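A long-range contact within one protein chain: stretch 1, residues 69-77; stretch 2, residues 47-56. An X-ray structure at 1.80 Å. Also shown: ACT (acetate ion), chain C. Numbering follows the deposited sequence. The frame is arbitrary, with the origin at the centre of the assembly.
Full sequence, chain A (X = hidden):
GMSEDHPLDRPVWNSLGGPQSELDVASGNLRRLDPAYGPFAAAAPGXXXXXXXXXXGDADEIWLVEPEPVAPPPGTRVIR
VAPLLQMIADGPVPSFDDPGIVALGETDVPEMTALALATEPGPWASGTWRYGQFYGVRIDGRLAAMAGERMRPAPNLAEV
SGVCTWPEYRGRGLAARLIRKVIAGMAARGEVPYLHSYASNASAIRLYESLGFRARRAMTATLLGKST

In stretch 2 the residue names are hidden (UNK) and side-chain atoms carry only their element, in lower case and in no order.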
# COMPACT_ATOMS: atom_id res chain seq x y z
N PRO A 69 0.53 6.82 16.46
CA PRO A 69 -0.85 6.39 16.55
C PRO A 69 -1.78 7.61 16.47
O PRO A 69 -1.47 8.67 17.02
CB PRO A 69 -0.92 5.81 17.97
CG PRO A 69 0.48 5.32 18.22
CD PRO A 69 1.33 6.33 17.60
N VAL A 70 -2.90 7.43 15.78
CA VAL A 70 -3.98 8.41 15.82
C VAL A 70 -4.94 8.09 16.98
O VAL A 70 -5.46 6.96 17.11
CB VAL A 70 -4.74 8.46 14.47
CG1 VAL A 70 -5.88 9.49 14.54
CG2 VAL A 70 -3.77 8.78 13.31
N ALA A 71 -5.19 9.09 17.83
CA ALA A 71 -6.17 8.97 18.92
C ALA A 71 -7.61 8.84 18.37
O ALA A 71 -7.98 9.50 17.40
CB ALA A 71 -6.04 10.18 19.88
N PRO A 72 -8.42 7.96 18.95
CA PRO A 72 -9.80 7.89 18.46
C PRO A 72 -10.60 9.12 18.84
O PRO A 72 -10.86 9.31 20.03
CB PRO A 72 -10.36 6.65 19.16
CG PRO A 72 -9.52 6.52 20.40
CD PRO A 72 -8.17 6.98 20.02
N PRO A 73 -11.02 9.95 17.86
CA PRO A 73 -11.88 11.04 18.32
C PRO A 73 -13.26 10.56 18.69
O PRO A 73 -13.61 9.40 18.44
CB PRO A 73 -11.98 11.96 17.12
CG PRO A 73 -11.71 11.11 15.96
CD PRO A 73 -10.84 10.00 16.39
N PRO A 74 -14.04 11.42 19.33
CA PRO A 74 -15.40 11.07 19.69
C PRO A 74 -16.18 10.40 18.56
O PRO A 74 -16.17 10.86 17.42
CB PRO A 74 -16.00 12.42 20.11
CG PRO A 74 -14.83 13.14 20.75
CD PRO A 74 -13.65 12.75 19.84
N GLY A 75 -16.83 9.28 18.86
CA GLY A 75 -17.62 8.58 17.86
C GLY A 75 -16.84 7.48 17.20
O GLY A 75 -17.34 6.83 16.27
N THR A 76 -15.59 7.29 17.65
CA THR A 76 -14.70 6.28 17.08
C THR A 76 -14.01 5.45 18.16
O THR A 76 -13.97 5.83 19.36
CB THR A 76 -13.59 6.87 16.18
OG1 THR A 76 -12.55 7.46 17.01
CG2 THR A 76 -14.14 7.89 15.19
N ARG A 77 -13.49 4.31 17.73
CA ARG A 77 -12.68 3.44 18.57
C ARG A 77 -11.48 2.92 17.79
O ARG A 77 -11.55 2.77 16.59
CB ARG A 77 -13.53 2.26 19.08
CG ARG A 77 -13.86 1.20 18.03
CD ARG A 77 -14.76 0.09 18.59
NE ARG A 77 -14.54 -1.19 17.88
CZ ARG A 77 -15.01 -1.45 16.66
NH1 ARG A 77 -15.73 -0.57 16.00
NH2 ARG A 77 -14.75 -2.62 16.11
N UNK A 47 -7.83 18.83 12.83
CA UNK A 47 -9.16 18.52 12.31
C UNK A 47 -9.58 17.04 12.46
O UNK A 47 -10.53 16.58 11.81
c UNK A 47 -9.20 18.93 10.86
N UNK A 48 -8.89 16.32 13.33
CA UNK A 48 -9.09 14.88 13.57
C UNK A 48 -10.50 14.52 14.04
O UNK A 48 -11.01 13.44 13.73
c UNK A 48 -5.95 15.87 14.48
o UNK A 48 -6.61 16.68 15.19
o UNK A 48 -4.80 16.11 14.03
c UNK A 48 -6.57 14.53 14.11
c UNK A 48 -8.04 14.35 14.57
N UNK A 49 -11.21 15.45 14.70
CA UNK A 49 -12.59 15.16 15.11
C UNK A 49 -13.46 14.77 13.92
O UNK A 49 -14.37 13.93 14.04
c UNK A 49 -13.22 16.37 15.86
N UNK A 50 -13.17 15.35 12.76
CA UNK A 50 -13.91 15.06 11.55
C UNK A 50 -13.80 13.65 11.01
O UNK A 50 -14.57 13.25 10.15
N UNK A 51 -12.82 12.88 11.50
CA UNK A 51 -12.64 11.50 11.05
C UNK A 51 -13.88 10.67 11.34
O UNK A 51 -14.21 9.79 10.58
c UNK A 51 -11.40 10.86 11.69
c UNK A 51 -8.93 10.75 12.19
c UNK A 51 -9.74 10.91 9.74
c UNK A 51 -10.01 11.31 11.22
N UNK A 52 -14.59 10.99 12.43
CA UNK A 52 -15.79 10.26 12.80
C UNK A 52 -16.85 10.41 11.72
O UNK A 52 -17.62 9.49 11.45
c UNK A 52 -16.31 10.71 14.17
N UNK A 53 -16.88 11.57 11.07
CA UNK A 53 -17.84 11.85 10.01
C UNK A 53 -17.64 10.95 8.80
O UNK A 53 -18.56 10.80 8.01
o UNK A 53 -16.66 13.67 8.85
c UNK A 53 -17.81 13.37 9.61
N UNK A 54 -16.46 10.31 8.65
CA UNK A 54 -16.22 9.35 7.57
C UNK A 54 -16.70 7.95 7.91
O UNK A 54 -16.59 7.05 7.07
c UNK A 54 -14.42 11.11 5.62
c UNK A 54 -12.39 10.30 6.91
c UNK A 54 -13.93 10.55 6.93
c UNK A 54 -14.71 9.27 7.25
N UNK A 55 -17.21 7.73 9.13
CA UNK A 55 -17.62 6.40 9.63
C UNK A 55 -19.12 6.28 9.97
O UNK A 55 -19.51 6.38 11.15
c UNK A 55 -15.32 5.84 10.70
c UNK A 55 -15.08 4.72 9.73
c UNK A 55 -16.82 6.06 10.89
c UNK A 55 -14.66 5.56 12.03
N UNK A 56 -19.97 6.02 8.96
CA UNK A 56 -21.43 5.94 9.21
C UNK A 56 -22.03 4.57 9.55
O UNK A 56 -22.70 4.42 10.60
n UNK A 56 -24.78 6.79 10.65
c UNK A 56 -23.98 7.38 9.76
c UNK A 56 -23.75 6.64 8.42
o UNK A 56 -23.42 8.46 9.98
c UNK A 56 -22.25 6.54 8.05
C ACT C . -12.20 -4.03 18.36
O ACT C . -12.67 -3.03 19.00
OXT ACT C . -12.89 -4.50 17.42
CH3 ACT C . -10.86 -4.63 18.67
O HOH W 1 -15.17 13.54 16.69
O HOH W 2 -18.82 7.92 13.97

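Position 47 carries one side-chain carbon and lies beyond the reach of stretch 1. A lone CB means alanine, A47.

Position 48 has three side-chain carbons in a row, the third carrying two oxygens. Its CA-to-CB bond points toward stretch 1, but the end of the side chain leads away. The contact is made by the backbone: O of position 48 lies 3.3 Å from P73 CG. The carboxylate carbon is the third from CA, with two carbons between, so the residue is glutamate, E48.

Position 49 again has a single carbon, set sideways to stretch 1. The pyrrolidine ring packs on its backbone, with P73 CB 3.8 Å from CA of position 49. It is alanine, A49.

Position 50 has no side-chain atoms and does not touch stretch 1. A CB here would point away from stretch 1 and be crowded by A47 O. It is glycine, G50.

Position 51 has four carbons, forked at the second, and is buried. It meets two apolar side chains: a carbon of the fork touches V70, and CB of position 51 is 4.3 Å from P73 CG. The fork one carbon past CB identifies leucine, L51. L51 CD1 is 4.1 Å from V70 CG1.

Position 52 has one carbon, pointing toward stretch 1. This CB of position 52 lies 3.3 Å from P74 O and 3.7 Å from T76 CG2. G75 faces it without a side chain; an ideal CB on G75 would come within 3.4 Å of CB of position 52. It is alanine, A52.

Position 53 has one carbon and then one oxygen, and points away from stretch 1. This makes it serine, S53. S53 OG donates a very short hydrogen bond of 2.5 Å to G50 O.

Position 54 has four carbons forked at the second and is out of reach of stretch 1. It is leucine, L54.

Position 55 has the same forked set of four carbons, but buried and pointing toward stretch 1. A carbon of the fork touches T76. It is leucine, L55, with L55 CD1 4.0 Å from T76 CG2.

Position 56 has three carbons, the third bearing one oxygen and one nitrogen, and is out of reach of stretch 1. This amide is glutamine, Q56.

The contact joins a segment whose residues 48-53 have helical backbone angles to a type II turn from P73 to T76. The turn is held by T76 N donating to P73 O at 3.0 Å and T76 OG1 donating to the same oxygen at 2.6 Å. No direct hydrogen bond crosses between the stretches. Beside the packing, water 1 donates to A49 O at 2.8 Å and to P74 O at 3.0 Å, bridging the two backbones.

Stretch 2 (47-56) AEAGLASLLQ
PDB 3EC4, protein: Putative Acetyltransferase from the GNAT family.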